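Local coordinates for protein alanine racemase (Actinobacillus succinogenes, PDB 3C3K) that is of unassigned function but has the two-lobed alpha/beta fold of the periplasmic binding protein-like family, at residues Thr100-Tyr114 against Lys261-Arg273. Numbering follows the deposited sequence.
Sequences TVSSVSIDDVAASEY and KTVHHLLPWKFVR
Ser103 OG and His264 ND1 share a hydrogen bond at the edge of the imidazole ring, 2.7 Å long, on the sheet face that both residues share with Ser105; Ser99 O takes the ring's NE2, so both nitrogens fix its rotation. A water joins Ser103 OG, Ser105 OG and His265 O. Beneath these side chains strand 264-266, outermost in its parallel sheet, pairs with strand 102-105 through four backbone hydrogen bonds: Ser103 N to Val263 O, His265 N to Ser103 O, Ser105 N to His265 O and Leu267 N to Ser105 O, the last at 2.8 Å. Ser102 lengthens the ladder with its side chain, OG accepting from Val263 N at 3.2 Å along a fairly straight N-H (161°). On the other face Val104 CG2 touches Leu267 CG at 4.0 Å, and Val104 also rests on Ala246 of helix 239-254. Past the strands a second water links Asp107 N to Leu267 O. Ala111 CB sits 3.7 Å above the centroid of the five-membered ring of Trp269, a CH-pi contact. CG anti to the backbone N (chi1 -168°) turns the Tyr114 ring off the helix toward Trp269 and Phe271. One face receives the Trp269 edge, CH2 reaching Tyr114 CG at 3.4 Å, in an offset edge-to-face pair; the Tyr114 edge in turn points at the face of Phe271, planes 62° apart. At the helix start Asp107 is the N-cap, OD1 accepting from Ala110 N at 3.0 Å; Val235 of strand 234-236 touches both Ala111 and Trp269. Both segments run side by side from one lobe to the other, as hinge crossovers do in this fold, and their chemistry changes on the way, from strand pairing extended by serine hydroxyls and water to edge-to-face aromatic rings packed beside a helix.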
loop_
_atom_site.group_PDB
_atom_site.type_symbol
_atom_site.label_atom_id
_atom_site.label_comp_id
_atom_site.label_asym_id
_atom_site.label_seq_id
_atom_site.Cartn_x
_atom_site.Cartn_y
_atom_site.Cartn_z
ATOM N N THR B 100 19.848 -2.443 -22.709
ATOM C CA THR B 100 20.148 -3.865 -22.751
ATOM C C THR B 100 19.531 -4.708 -21.612
ATOM O O THR B 100 19.652 -5.910 -21.608
ATOM C CB THR B 100 21.638 -4.125 -22.780
ATOM O OG1 THR B 100 22.266 -3.473 -21.659
ATOM C CG2 THR B 100 22.211 -3.591 -24.099
ATOM N N VAL B 101 18.870 -4.068 -20.662
ATOM C CA VAL B 101 18.251 -4.766 -19.552
ATOM C C VAL B 101 16.829 -5.083 -19.932
ATOM O O VAL B 101 16.091 -4.188 -20.326
ATOM C CB VAL B 101 18.280 -3.889 -18.323
ATOM C CG1 VAL B 101 17.553 -4.590 -17.109
ATOM C CG2 VAL B 101 19.763 -3.511 -18.006
ATOM N N SER B 102 16.459 -6.362 -19.857
ATOM C CA SER B 102 15.142 -6.731 -20.269
ATOM C C SER B 102 14.118 -6.110 -19.344
ATOM O O SER B 102 14.384 -5.923 -18.161
ATOM C CB SER B 102 14.963 -8.257 -20.292
ATOM O OG SER B 102 15.883 -8.832 -21.204
ATOM N N SER B 103 12.919 -5.836 -19.891
ATOM C CA SER B 103 11.913 -5.049 -19.193
ATOM C C SER B 103 10.544 -5.602 -19.500
ATOM O O SER B 103 10.332 -6.296 -20.495
ATOM C CB SER B 103 11.953 -3.578 -19.622
ATOM O OG SER B 103 11.667 -3.552 -21.004
ATOM N N VAL B 104 9.597 -5.207 -18.671
ATOM C CA VAL B 104 8.191 -5.481 -18.874
ATOM C C VAL B 104 7.420 -4.261 -18.307
ATOM O O VAL B 104 7.698 -3.799 -17.211
ATOM C CB VAL B 104 7.755 -6.848 -18.246
ATOM C CG1 VAL B 104 8.133 -6.954 -16.795
ATOM C CG2 VAL B 104 6.217 -7.037 -18.347
ATOM N N SER B 105 6.541 -3.699 -19.121
ATOM C CA SER B 105 5.791 -2.468 -18.806
ATOM C C SER B 105 4.655 -2.297 -19.800
ATOM O O SER B 105 4.445 -3.148 -20.667
ATOM C CB SER B 105 6.668 -1.219 -18.859
ATOM O OG SER B 105 7.253 -1.096 -20.104
ATOM N N ILE B 106 3.890 -1.219 -19.644
ATOM C CA ILE B 106 2.947 -0.811 -20.652
ATOM C C ILE B 106 3.588 0.295 -21.500
ATOM O O ILE B 106 4.699 0.764 -21.190
ATOM C CB ILE B 106 1.635 -0.243 -20.002
ATOM C CG1 ILE B 106 1.935 1.088 -19.269
ATOM C CG2 ILE B 106 0.979 -1.326 -19.119
ATOM C CD1 ILE B 106 0.750 1.988 -19.005
ATOM N N ASP B 107 2.860 0.734 -22.543
ATOM C CA ASP B 107 3.270 1.893 -23.341
ATOM C C ASP B 107 2.621 3.169 -22.756
ATOM O O ASP B 107 1.484 3.474 -23.041
ATOM C CB ASP B 107 2.797 1.700 -24.793
ATOM C CG ASP B 107 3.228 2.821 -25.710
ATOM O OD1 ASP B 107 3.580 3.939 -25.292
ATOM O OD2 ASP B 107 3.189 2.595 -26.909
ATOM N N ASP B 108 3.378 3.931 -21.986
ATOM C CA ASP B 108 2.879 5.108 -21.308
ATOM C C ASP B 108 2.485 6.221 -22.247
ATOM O O ASP B 108 1.554 6.999 -21.961
ATOM C CB ASP B 108 3.890 5.584 -20.292
ATOM C CG ASP B 108 3.884 4.700 -19.037
ATOM O OD1 ASP B 108 2.818 4.656 -18.441
ATOM O OD2 ASP B 108 4.862 4.009 -18.711
ATOM N N VAL B 109 3.215 6.357 -23.339
ATOM C CA VAL B 109 2.880 7.430 -24.308
ATOM C C VAL B 109 1.583 7.145 -24.975
ATOM O O VAL B 109 0.768 8.025 -25.017
ATOM C CB VAL B 109 3.967 7.634 -25.367
ATOM C CG1 VAL B 109 3.550 8.769 -26.387
ATOM C CG2 VAL B 109 5.164 8.073 -24.679
ATOM N N ALA B 110 1.340 5.901 -25.421
ATOM C CA ALA B 110 0.064 5.606 -26.080
ATOM C C ALA B 110 -1.121 5.751 -25.113
ATOM O O ALA B 110 -2.158 6.301 -25.504
ATOM C CB ALA B 110 0.029 4.190 -26.734
ATOM N N ALA B 111 -0.994 5.242 -23.884
ATOM C CA ALA B 111 -2.063 5.391 -22.885
ATOM C C ALA B 111 -2.368 6.848 -22.584
ATOM O O ALA B 111 -3.528 7.169 -22.492
ATOM C CB ALA B 111 -1.716 4.671 -21.604
ATOM N N SER B 112 -1.354 7.710 -22.346
ATOM C CA SER B 112 -1.681 9.074 -22.009
ATOM C C SER B 112 -2.246 9.892 -23.143
ATOM O O SER B 112 -3.106 10.707 -22.901
ATOM C CB SER B 112 -0.550 9.806 -21.290
ATOM O OG SER B 112 0.618 9.377 -21.874
ATOM N N GLU B 113 -1.821 9.646 -24.390
ATOM C CA GLU B 113 -2.423 10.363 -25.510
ATOM C C GLU B 113 -3.862 9.937 -25.674
ATOM O O GLU B 113 -4.674 10.750 -26.020
ATOM C CB GLU B 113 -1.640 10.154 -26.842
ATOM C CG GLU B 113 -0.214 10.613 -26.780
ATOM C CD GLU B 113 0.519 10.404 -28.095
ATOM O OE1 GLU B 113 0.334 9.354 -28.739
ATOM O OE2 GLU B 113 1.314 11.279 -28.447
ATOM N N TYR B 114 -4.144 8.646 -25.497
ATOM C CA TYR B 114 -5.501 8.075 -25.533
ATOM C C TYR B 114 -6.400 8.693 -24.489
ATOM O O TYR B 114 -7.529 8.943 -24.761
ATOM C CB TYR B 114 -5.491 6.570 -25.232
ATOM C CG TYR B 114 -6.814 5.901 -25.554
ATOM C CD1 TYR B 114 -7.812 5.777 -24.601
ATOM C CD2 TYR B 114 -7.055 5.392 -26.834
ATOM C CE1 TYR B 114 -9.045 5.141 -24.906
ATOM C CE2 TYR B 114 -8.274 4.757 -27.168
ATOM C CZ TYR B 114 -9.269 4.663 -26.203
ATOM O OH TYR B 114 -10.436 4.023 -26.549
ATOM N N LYS B 261 18.258 -13.421 -24.278
ATOM C CA LYS B 261 18.572 -12.195 -25.033
ATOM C C LYS B 261 17.722 -11.104 -24.458
ATOM O O LYS B 261 16.779 -11.395 -23.720
ATOM C CB LYS B 261 18.207 -12.314 -26.527
ATOM C CG LYS B 261 18.669 -13.587 -27.235
ATOM C CD LYS B 261 20.167 -13.798 -27.107
ATOM C CE LYS B 261 20.585 -15.179 -27.641
ATOM N NZ LYS B 261 22.060 -15.426 -27.574
ATOM N N THR B 262 18.036 -9.864 -24.803
ATOM C CA THR B 262 17.261 -8.721 -24.379
ATOM C C THR B 262 15.901 -8.745 -25.006
ATOM O O THR B 262 15.782 -8.907 -26.231
ATOM C CB THR B 262 17.887 -7.453 -24.903
ATOM O OG1 THR B 262 19.203 -7.426 -24.433
ATOM C CG2 THR B 262 17.134 -6.246 -24.418
ATOM N N VAL B 263 14.874 -8.530 -24.176
ATOM C CA VAL B 263 13.508 -8.402 -24.659
ATOM C C VAL B 263 12.808 -7.311 -23.896
ATOM O O VAL B 263 13.029 -7.174 -22.689
ATOM C CB VAL B 263 12.700 -9.724 -24.441
ATOM C CG1 VAL B 263 13.130 -10.779 -25.436
ATOM C CG2 VAL B 263 12.881 -10.275 -23.016
ATOM N N HIS B 264 11.922 -6.567 -24.566
ATOM C CA HIS B 264 11.237 -5.484 -23.896
ATOM C C HIS B 264 9.791 -5.759 -24.104
ATOM O O HIS B 264 9.255 -5.451 -25.177
ATOM C CB HIS B 264 11.658 -4.127 -24.477
ATOM C CG HIS B 264 13.099 -3.777 -24.219
ATOM N ND1 HIS B 264 13.566 -3.440 -22.959
ATOM C CD2 HIS B 264 14.174 -3.696 -25.051
ATOM C CE1 HIS B 264 14.872 -3.211 -23.016
ATOM N NE2 HIS B 264 15.259 -3.342 -24.277
ATOM N N HIS B 265 9.160 -6.474 -23.161
ATOM C CA HIS B 265 7.737 -6.791 -23.314
ATOM C C HIS B 265 6.833 -5.593 -22.993
ATOM O O HIS B 265 7.041 -4.887 -21.992
ATOM C CB HIS B 265 7.315 -7.930 -22.393
ATOM C CG HIS B 265 7.872 -9.254 -22.768
ATOM N ND1 HIS B 265 7.098 -10.237 -23.346
ATOM C CD2 HIS B 265 9.123 -9.770 -22.664
ATOM C CE1 HIS B 265 7.843 -11.309 -23.580
ATOM N NE2 HIS B 265 9.075 -11.062 -23.168
ATOM N N LEU B 266 5.845 -5.365 -23.855
ATOM C CA LEU B 266 4.832 -4.362 -23.633
ATOM C C LEU B 266 3.571 -5.125 -23.427
ATOM O O LEU B 266 3.175 -5.858 -24.297
ATOM C CB LEU B 266 4.661 -3.463 -24.840
ATOM C CG LEU B 266 5.664 -2.290 -24.907
ATOM C CD1 LEU B 266 5.320 -1.527 -26.162
ATOM C CD2 LEU B 266 5.633 -1.388 -23.753
ATOM N N LEU B 267 2.952 -4.968 -22.272
ATOM C CA LEU B 267 1.654 -5.578 -21.957
ATOM C C LEU B 267 0.510 -4.545 -22.164
ATOM O O LEU B 267 0.744 -3.316 -22.046
ATOM C CB LEU B 267 1.643 -6.163 -20.518
ATOM C CG LEU B 267 2.683 -7.239 -20.169
ATOM C CD1 LEU B 267 2.328 -7.842 -18.849
ATOM C CD2 LEU B 267 2.809 -8.409 -21.208
ATOM N N PRO B 268 -0.703 -5.023 -22.567
ATOM C CA PRO B 268 -1.789 -4.061 -22.909
ATOM C C PRO B 268 -2.327 -3.346 -21.690
ATOM O O PRO B 268 -2.554 -3.981 -20.692
ATOM C CB PRO B 268 -2.934 -4.931 -23.519
ATOM C CG PRO B 268 -2.466 -6.391 -23.487
ATOM C CD PRO B 268 -1.095 -6.446 -22.743
ATOM N N TRP B 269 -2.518 -2.027 -21.794
ATOM C CA TRP B 269 -3.285 -1.239 -20.828
ATOM C C TRP B 269 -4.719 -1.131 -21.300
ATOM O O TRP B 269 -4.977 -1.262 -22.486
ATOM C CB TRP B 269 -2.686 0.160 -20.712
ATOM C CG TRP B 269 -2.553 0.831 -22.039
ATOM C CD1 TRP B 269 -1.460 0.813 -22.859
ATOM C CD2 TRP B 269 -3.558 1.604 -22.717
ATOM N NE1 TRP B 269 -1.722 1.512 -24.011
ATOM C CE2 TRP B 269 -2.999 2.027 -23.935
ATOM C CE3 TRP B 269 -4.879 1.982 -22.398
ATOM C CZ2 TRP B 269 -3.714 2.800 -24.859
ATOM C CZ3 TRP B 269 -5.612 2.754 -23.323
ATOM C CH2 TRP B 269 -5.031 3.133 -24.552
ATOM N N LYS B 270 -5.640 -0.824 -20.404
ATOM C CA LYS B 270 -7.021 -0.625 -20.797
ATOM C C LYS B 270 -7.524 0.685 -20.210
ATOM O O LYS B 270 -7.272 0.995 -19.045
ATOM C CB LYS B 270 -7.904 -1.836 -20.358
ATOM C CG LYS B 270 -9.293 -1.809 -21.002
ATOM C CD LYS B 270 -10.315 -2.914 -20.524
ATOM C CE LYS B 270 -11.427 -3.214 -21.638
ATOM N NZ LYS B 270 -11.657 -4.765 -21.826
ATOM N N PHE B 271 -8.268 1.446 -21.006
ATOM C CA PHE B 271 -8.898 2.660 -20.491
ATOM C C PHE B 271 -10.187 2.221 -19.947
ATOM O O PHE B 271 -10.982 1.697 -20.675
ATOM C CB PHE B 271 -9.183 3.604 -21.606
ATOM C CG PHE B 271 -9.768 4.881 -21.184
ATOM C CD1 PHE B 271 -8.953 5.887 -20.650
ATOM C CD2 PHE B 271 -11.120 5.145 -21.389
ATOM C CE1 PHE B 271 -9.473 7.098 -20.348
ATOM C CE2 PHE B 271 -11.662 6.380 -21.080
ATOM C CZ PHE B 271 -10.848 7.351 -20.547
ATOM N N VAL B 272 -10.355 2.369 -18.656
ATOM C CA VAL B 272 -11.569 1.882 -17.970
ATOM C C VAL B 272 -12.422 3.097 -17.564
ATOM O O VAL B 272 -12.025 3.902 -16.744
ATOM C CB VAL B 272 -11.195 1.013 -16.753
ATOM C CG1 VAL B 272 -12.370 0.773 -15.922
ATOM C CG2 VAL B 272 -10.526 -0.309 -17.221
ATOM N N ARG B 273 -13.577 3.224 -18.205
ATOM C CA ARG B 273 -14.475 4.375 -18.050
ATOM C C ARG B 273 -15.360 4.239 -16.848
ATOM O O ARG B 273 -16.149 3.275 -16.751
ATOM C CB ARG B 273 -15.388 4.511 -19.248
ATOM C CG ARG B 273 -14.663 4.337 -20.545
ATOM C CD ARG B 273 -15.590 3.905 -21.708
ATOM N NE ARG B 273 -14.833 4.012 -22.945
ATOM C CZ ARG B 273 -14.506 5.179 -23.491
ATOM N NH1 ARG B 273 -13.782 5.199 -24.600
ATOM N NH2 ARG B 273 -14.898 6.324 -22.926
HETATM O O HOH W 1 8.795 -2.716 -21.351
HETATM O O HOH W 2 1.229 -1.119 -23.480
#